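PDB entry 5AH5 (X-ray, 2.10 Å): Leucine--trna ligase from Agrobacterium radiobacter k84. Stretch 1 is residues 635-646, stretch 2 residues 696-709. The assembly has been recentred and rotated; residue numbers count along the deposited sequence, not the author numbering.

Stretch 1 (635-646) DRLRSSSAIEIC
Stretch 2, residues 696-709: GGKASPTVLAGSLR

A helix end and the loop after it pack against a second helix, joined by apolar side chains and by one buried arginine that ties down loop carbonyls. Stretch 1 begins in a helix that started earlier in the chain and passes into loop. There S640 (phi/psi -123/137), A642 (-61/129), E644 (-161/180), I645 and C646 have extended angles; S641 (-86/5) and I643 (-108/-5) break the run. Stretch 2 is helical from P701 onward. The two helix axes cross at -92°, 8.7 Å apart at closest approach. The nearest CA pairs are L637-A705 (5.1 Å), S640-T702 (5.8 Å) and E644-G706 (4.2 Å).

R709 (chi1 m, chi2 -145°, chi3 t, chi4 86°) supplies the cross-stretch hydrogen bonds. Its NH1 donates to S640 O (2.7 Å) and A642 O (2.8 Å); its NH2 donates to L637 O (2.8 Å). S640 O and A642 O lie at the guanidinium edge, near its plane, as suits N-H donation. L637 CD2 lies over one guanidinium face.

L637 (m, t) also packs CD2 on A705 CB (3.9 Å) and L708 CD1 (4.0 Å). G706 lets the loop come close: an ideal CB there would lie 2.7 Å from E644 O, a clash. I645 (m, t) sets CD1 4.2 Å from V703 CG1. R636 (m, t, t, chi4 -157°) reaches past the helix start to the loop before it, its CD 3.7 Å from L704 CD2 and its NH1 3.4 Å from A699 O.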

ATOM      1  N   ASP B 635      -3.759   7.055 -46.805  1.00 54.70           N
ATOM      2  CA  ASP B 635      -3.257   6.466 -48.073  1.00 57.90           C
ATOM      3  C   ASP B 635      -2.072   5.546 -47.859  1.00 48.54           C
ATOM      4  O   ASP B 635      -2.069   4.392 -48.262  1.00 50.82           O
ATOM      5  CB  ASP B 635      -2.839   7.592 -49.039  1.00 69.14           C
ATOM      6  CG  ASP B 635      -4.036   8.278 -49.700  1.00 80.69           C
ATOM      7  OD1 ASP B 635      -5.162   7.733 -49.630  1.00 85.40           O
ATOM      8  OD2 ASP B 635      -3.849   9.358 -50.306  1.00 99.32           O
ATOM      9  N   ARG B 636      -1.091   6.056 -47.152  1.00 48.62           N
ATOM     10  CA  ARG B 636       0.108   5.299 -46.855  1.00 52.99           C
ATOM     11  C   ARG B 636      -0.177   4.101 -45.950  1.00 54.62           C
ATOM     12  O   ARG B 636       0.335   2.979 -46.181  1.00 49.43           O
ATOM     13  CB  ARG B 636       1.151   6.220 -46.249  1.00 57.16           C
ATOM     14  CG  ARG B 636       1.483   7.398 -47.161  1.00 62.80           C
ATOM     15  CD  ARG B 636       2.701   8.135 -46.672  1.00 69.62           C
ATOM     16  NE  ARG B 636       2.977   9.334 -47.463  1.00 79.21           N
ATOM     17  CZ  ARG B 636       4.168   9.933 -47.559  1.00 87.39           C
ATOM     18  NH1 ARG B 636       5.248   9.435 -46.937  1.00 89.32           N
ATOM     19  NH2 ARG B 636       4.287  11.044 -48.295  1.00 88.66           N
ATOM     20  N   LEU B 637      -1.051   4.307 -44.968  1.00 47.46           N
ATOM     21  CA  LEU B 637      -1.421   3.213 -44.069  1.00 44.46           C
ATOM     22  C   LEU B 637      -2.103   2.078 -44.779  1.00 41.07           C
ATOM     23  O   LEU B 637      -1.791   0.916 -44.553  1.00 40.18           O
ATOM     24  CB  LEU B 637      -2.313   3.712 -42.922  1.00 41.30           C
ATOM     25  CG  LEU B 637      -1.494   4.495 -41.908  1.00 38.06           C
ATOM     26  CD1 LEU B 637      -2.440   5.225 -40.965  1.00 41.24           C
ATOM     27  CD2 LEU B 637      -0.592   3.545 -41.137  1.00 41.31           C
ATOM     28  N   ARG B 638      -3.035   2.409 -45.636  1.00 44.42           N
ATOM     29  CA  ARG B 638      -3.775   1.383 -46.335  1.00 56.83           C
ATOM     30  C   ARG B 638      -2.942   0.690 -47.445  1.00 57.03           C
ATOM     31  O   ARG B 638      -3.354  -0.348 -47.947  1.00 60.43           O
ATOM     32  CB  ARG B 638      -5.127   1.949 -46.787  1.00 62.78           C
ATOM     33  CG  ARG B 638      -6.014   2.270 -45.567  1.00 69.60           C
ATOM     34  CD  ARG B 638      -7.391   2.827 -45.912  1.00 79.26           C
ATOM     35  NE  ARG B 638      -8.292   2.767 -44.744  1.00 93.13           N
ATOM     36  CZ  ARG B 638      -9.393   3.520 -44.542  1.00 93.97           C
ATOM     37  NH1 ARG B 638      -9.792   4.442 -45.425  1.00 86.19           N
ATOM     38  NH2 ARG B 638     -10.112   3.356 -43.421  1.00 84.88           N
ATOM     39  N   SER B 639      -1.748   1.218 -47.733  1.00 54.95           N
ATOM     40  CA  SER B 639      -0.833   0.689 -48.731  1.00 53.86           C
ATOM     41  C   SER B 639       0.258  -0.221 -48.168  1.00 53.55           C
ATOM     42  O   SER B 639       0.847  -1.000 -48.932  1.00 55.94           O
ATOM     43  CB  SER B 639      -0.175   1.862 -49.514  1.00 53.43           C
ATOM     44  OG  SER B 639       1.063   2.297 -48.928  1.00 56.86           O
ATOM     45  N   SER B 640       0.576  -0.088 -46.871  1.00 47.04           N
ATOM     46  CA  SER B 640       1.505  -0.982 -46.207  1.00 45.48           C
ATOM     47  C   SER B 640       0.891  -1.678 -44.968  1.00 49.25           C
ATOM     48  O   SER B 640       0.245  -1.040 -44.139  1.00 47.98           O
ATOM     49  CB  SER B 640       2.710  -0.216 -45.765  1.00 44.22           C
ATOM     50  OG  SER B 640       3.688  -1.120 -45.246  1.00 53.20           O
ATOM     51  N   SER B 641       1.156  -2.970 -44.824  1.00 39.36           N
ATOM     52  CA  SER B 641       0.701  -3.750 -43.689  1.00 42.28           C
ATOM     53  C   SER B 641       1.680  -3.638 -42.534  1.00 41.45           C
ATOM     54  O   SER B 641       1.503  -4.327 -41.549  1.00 41.07           O
ATOM     55  CB  SER B 641       0.613  -5.225 -44.113  1.00 45.72           C
ATOM     56  OG  SER B 641       1.947  -5.765 -44.309  1.00 42.73           O
ATOM     57  N   ALA B 642       2.720  -2.807 -42.638  1.00 36.55           N
ATOM     58  CA  ALA B 642       3.755  -2.768 -41.639  1.00 40.68           C
ATOM     59  C   ALA B 642       3.210  -2.378 -40.232  1.00 41.62           C
ATOM     60  O   ALA B 642       2.523  -1.362 -40.109  1.00 41.30           O
ATOM     61  CB  ALA B 642       4.831  -1.783 -42.045  1.00 40.84           C
ATOM     62  N   ILE B 643       3.549  -3.186 -39.219  1.00 38.46           N
ATOM     63  CA  ILE B 643       3.212  -2.951 -37.809  1.00 37.33           C
ATOM     64  C   ILE B 643       4.428  -2.564 -37.031  1.00 40.28           C
ATOM     65  O   ILE B 643       4.320  -2.263 -35.842  1.00 41.37           O
ATOM     66  CB  ILE B 643       2.519  -4.178 -37.144  1.00 39.71           C
ATOM     67  CG1 ILE B 643       3.485  -5.364 -36.971  1.00 39.06           C
ATOM     68  CG2 ILE B 643       1.286  -4.544 -37.932  1.00 36.07           C
ATOM     69  CD1 ILE B 643       2.960  -6.539 -36.134  1.00 36.99           C
ATOM     70  N   GLU B 644       5.603  -2.591 -37.688  1.00 36.95           N
ATOM     71  CA  GLU B 644       6.827  -2.066 -37.132  1.00 36.19           C
ATOM     72  C   GLU B 644       7.827  -1.812 -38.315  1.00 38.37           C
ATOM     73  O   GLU B 644       7.488  -2.059 -39.456  1.00 33.43           O
ATOM     74  CB  GLU B 644       7.409  -3.033 -36.098  1.00 39.43           C
ATOM     75  CG  GLU B 644       7.839  -4.410 -36.648  1.00 44.37           C
ATOM     76  CD  GLU B 644       7.418  -5.595 -35.770  1.00 53.80           C
ATOM     77  OE1 GLU B 644       7.081  -5.414 -34.554  1.00 49.91           O
ATOM     78  OE2 GLU B 644       7.430  -6.727 -36.304  1.00 58.25           O
ATOM     79  N   ILE B 645       9.026  -1.325 -38.028  1.00 39.07           N
ATOM     80  CA  ILE B 645      10.000  -1.009 -39.077  1.00 44.94           C
ATOM     81  C   ILE B 645      11.010  -2.147 -39.206  1.00 44.01           C
ATOM     82  O   ILE B 645      11.649  -2.506 -38.220  1.00 48.56           O
ATOM     83  CB  ILE B 645      10.751   0.295 -38.715  1.00 47.66           C
ATOM     84  CG1 ILE B 645       9.743   1.459 -38.580  1.00 44.53           C
ATOM     85  CG2 ILE B 645      11.841   0.601 -39.752  1.00 47.05           C
ATOM     86  CD1 ILE B 645      10.342   2.691 -37.948  1.00 47.66           C
ATOM     87  N   CYS B 646      11.152  -2.721 -40.398  1.00 45.79           N
ATOM     88  CA  CYS B 646      12.299  -3.635 -40.692  1.00 49.63           C
ATOM     89  C   CYS B 646      13.505  -2.906 -41.393  1.00 41.84           C
ATOM     90  O   CYS B 646      13.284  -1.959 -42.147  1.00 37.00           O
ATOM     91  CB  CYS B 646      11.826  -4.796 -41.552  1.00 54.06           C
ATOM     92  SG  CYS B 646      10.715  -5.939 -40.702  1.00 58.19           S
ATOM     93  N   GLY B 696       8.028  12.838 -41.097  1.00 47.55           N
ATOM     94  CA  GLY B 696       7.214  11.861 -41.883  1.00 53.28           C
ATOM     95  C   GLY B 696       6.863  12.516 -43.208  1.00 55.58           C
ATOM     96  O   GLY B 696       6.883  13.731 -43.306  1.00 60.51           O
ATOM     97  N   GLY B 697       6.558  11.774 -44.251  1.00 58.30           N
ATOM     98  CA  GLY B 697       6.373  12.467 -45.554  1.00 68.07           C
ATOM     99  C   GLY B 697       7.669  12.649 -46.367  1.00 61.86           C
ATOM    100  O   GLY B 697       7.654  12.458 -47.576  1.00 70.57           O
ATOM    101  N   LYS B 698       8.779  13.014 -45.727  1.00 58.27           N
ATOM    102  CA  LYS B 698      10.107  12.653 -46.275  1.00 65.27           C
ATOM    103  C   LYS B 698      10.468  11.143 -46.096  1.00 65.40           C
ATOM    104  O   LYS B 698      11.355  10.614 -46.789  1.00 57.19           O
ATOM    105  CB  LYS B 698      11.210  13.539 -45.687  1.00 71.00           C
ATOM    106  CG  LYS B 698      11.173  14.976 -46.230  1.00 82.11           C
ATOM    107  CD  LYS B 698      12.249  15.881 -45.623  1.00 90.75           C
ATOM    108  CE  LYS B 698      11.949  16.288 -44.179  1.00 94.97           C
ATOM    109  NZ  LYS B 698      13.146  16.707 -43.396  1.00100.54           N
ATOM    110  N   ALA B 699       9.781  10.439 -45.193  1.00 53.87           N
ATOM    111  CA  ALA B 699      10.091   9.030 -44.949  1.00 50.30           C
ATOM    112  C   ALA B 699       9.527   8.129 -46.047  1.00 40.82           C
ATOM    113  O   ALA B 699       8.515   8.446 -46.685  1.00 39.80           O
ATOM    114  CB  ALA B 699       9.577   8.599 -43.577  1.00 55.66           C
ATOM    115  N   SER B 700      10.168   6.992 -46.284  1.00 40.82           N
ATOM    116  CA  SER B 700       9.590   6.026 -47.240  1.00 49.61           C
ATOM    117  C   SER B 700       8.222   5.587 -46.649  1.00 53.22           C
ATOM    118  O   SER B 700       8.141   5.410 -45.441  1.00 43.25           O
ATOM    119  CB  SER B 700      10.494   4.809 -47.420  1.00 55.06           C
ATOM    120  OG  SER B 700      11.870   5.150 -47.251  1.00 59.35           O
ATOM    121  N   PRO B 701       7.162   5.480 -47.477  1.00 51.84           N
ATOM    122  CA  PRO B 701       5.830   5.071 -47.041  1.00 55.71           C
ATOM    123  C   PRO B 701       5.826   3.924 -45.993  1.00 55.80           C
ATOM    124  O   PRO B 701       5.198   4.039 -44.936  1.00 51.02           O
ATOM    125  CB  PRO B 701       5.178   4.594 -48.334  1.00 53.46           C
ATOM    126  CG  PRO B 701       5.841   5.383 -49.408  1.00 55.62           C
ATOM    127  CD  PRO B 701       7.178   5.839 -48.907  1.00 54.62           C
ATOM    128  N   THR B 702       6.576   2.866 -46.275  1.00 50.62           N
ATOM    129  CA  THR B 702       6.583   1.686 -45.436  1.00 47.90           C
ATOM    130  C   THR B 702       7.142   2.018 -44.047  1.00 45.95           C
ATOM    131  O   THR B 702       6.630   1.497 -43.055  1.00 42.82           O
ATOM    132  CB  THR B 702       7.301   0.495 -46.136  1.00 48.63           C
ATOM    133  OG1 THR B 702       6.508   0.036 -47.249  1.00 50.59           O
ATOM    134  CG2 THR B 702       7.530  -0.679 -45.188  1.00 54.22           C
ATOM    135  N   VAL B 703       8.141   2.894 -43.974  1.00 38.39           N
ATOM    136  CA  VAL B 703       8.737   3.286 -42.699  1.00 42.29           C
ATOM    137  C   VAL B 703       7.736   4.093 -41.865  1.00 42.88           C
ATOM    138  O   VAL B 703       7.756   4.024 -40.622  1.00 36.78           O
ATOM    139  CB  VAL B 703      10.007   4.130 -42.891  1.00 42.67           C
ATOM    140  CG1 VAL B 703      10.489   4.718 -41.571  1.00 42.04           C
ATOM    141  CG2 VAL B 703      11.097   3.279 -43.536  1.00 47.95           C
ATOM    142  N   LEU B 704       6.945   4.902 -42.563  1.00 38.81           N
ATOM    143  CA  LEU B 704       5.994   5.772 -41.942  1.00 43.67           C
ATOM    144  C   LEU B 704       4.774   4.970 -41.502  1.00 38.16           C
ATOM    145  O   LEU B 704       4.319   5.163 -40.418  1.00 42.03           O
ATOM    146  CB  LEU B 704       5.557   6.881 -42.885  1.00 44.38           C
ATOM    147  CG  LEU B 704       4.508   7.837 -42.308  1.00 46.73           C
ATOM    148  CD1 LEU B 704       5.047   8.532 -41.060  1.00 47.39           C
ATOM    149  CD2 LEU B 704       4.022   8.844 -43.341  1.00 50.53           C
ATOM    150  N   ALA B 705       4.253   4.087 -42.326  1.00 37.93           N
ATOM    151  CA  ALA B 705       3.149   3.218 -41.879  1.00 40.10           C
ATOM    152  C   ALA B 705       3.563   2.364 -40.644  1.00 41.22           C
ATOM    153  O   ALA B 705       2.811   2.250 -39.657  1.00 40.89           O
ATOM    154  CB  ALA B 705       2.665   2.330 -42.987  1.00 37.01           C
ATOM    155  N   GLY B 706       4.762   1.818 -40.682  1.00 32.98           N
ATOM    156  CA  GLY B 706       5.326   1.079 -39.555  1.00 32.60           C
ATOM    157  C   GLY B 706       5.510   1.874 -38.279  1.00 37.86           C
ATOM    158  O   GLY B 706       5.352   1.325 -37.171  1.00 30.75           O
ATOM    159  N   SER B 707       5.863   3.153 -38.423  1.00 33.59           N
ATOM    160  CA  SER B 707       6.054   4.048 -37.312  1.00 32.29           C
ATOM    161  C   SER B 707       4.753   4.420 -36.647  1.00 28.38           C
ATOM    162  O   SER B 707       4.740   4.620 -35.461  1.00 26.06           O
ATOM    163  CB  SER B 707       6.723   5.357 -37.758  1.00 37.31           C
ATOM    164  OG  SER B 707       7.999   5.101 -38.293  1.00 41.58           O
ATOM    165  N   LEU B 708       3.734   4.646 -37.453  1.00 27.54           N
ATOM    166  CA  LEU B 708       2.446   5.043 -36.999  1.00 32.65           C
ATOM    167  C   LEU B 708       1.779   3.876 -36.259  1.00 34.89           C
ATOM    168  O   LEU B 708       1.211   4.080 -35.203  1.00 37.52           O
ATOM    169  CB  LEU B 708       1.585   5.469 -38.184  1.00 32.36           C
ATOM    170  CG  LEU B 708       1.983   6.811 -38.849  1.00 32.84           C
ATOM    171  CD1 LEU B 708       1.136   7.017 -40.072  1.00 37.34           C
ATOM    172  CD2 LEU B 708       1.817   7.987 -37.929  1.00 36.32           C
ATOM    173  N   ARG B 709       1.837   2.680 -36.838  1.00 31.81           N
ATOM    174  CA  ARG B 709       1.338   1.479 -36.195  1.00 34.47           C
ATOM    175  C   ARG B 709       2.129   1.162 -34.915  1.00 36.12           C
ATOM    176  O   ARG B 709       1.557   0.779 -33.905  1.00 29.43           O
ATOM    177  CB  ARG B 709       1.323   0.298 -37.165  1.00 31.49           C
ATOM    178  CG  ARG B 709       0.282   0.515 -38.238  1.00 33.13           C
ATOM    179  CD  ARG B 709      -0.411  -0.750 -38.683  1.00 33.58           C
ATOM    180  NE  ARG B 709      -1.335  -0.425 -39.773  1.00 37.66           N
ATOM    181  CZ  ARG B 709      -1.000  -0.357 -41.065  1.00 38.07           C
ATOM    182  NH1 ARG B 709       0.271  -0.539 -41.457  1.00 37.75           N
ATOM    183  NH2 ARG B 709      -1.918  -0.071 -41.950  1.00 34.67           N
TER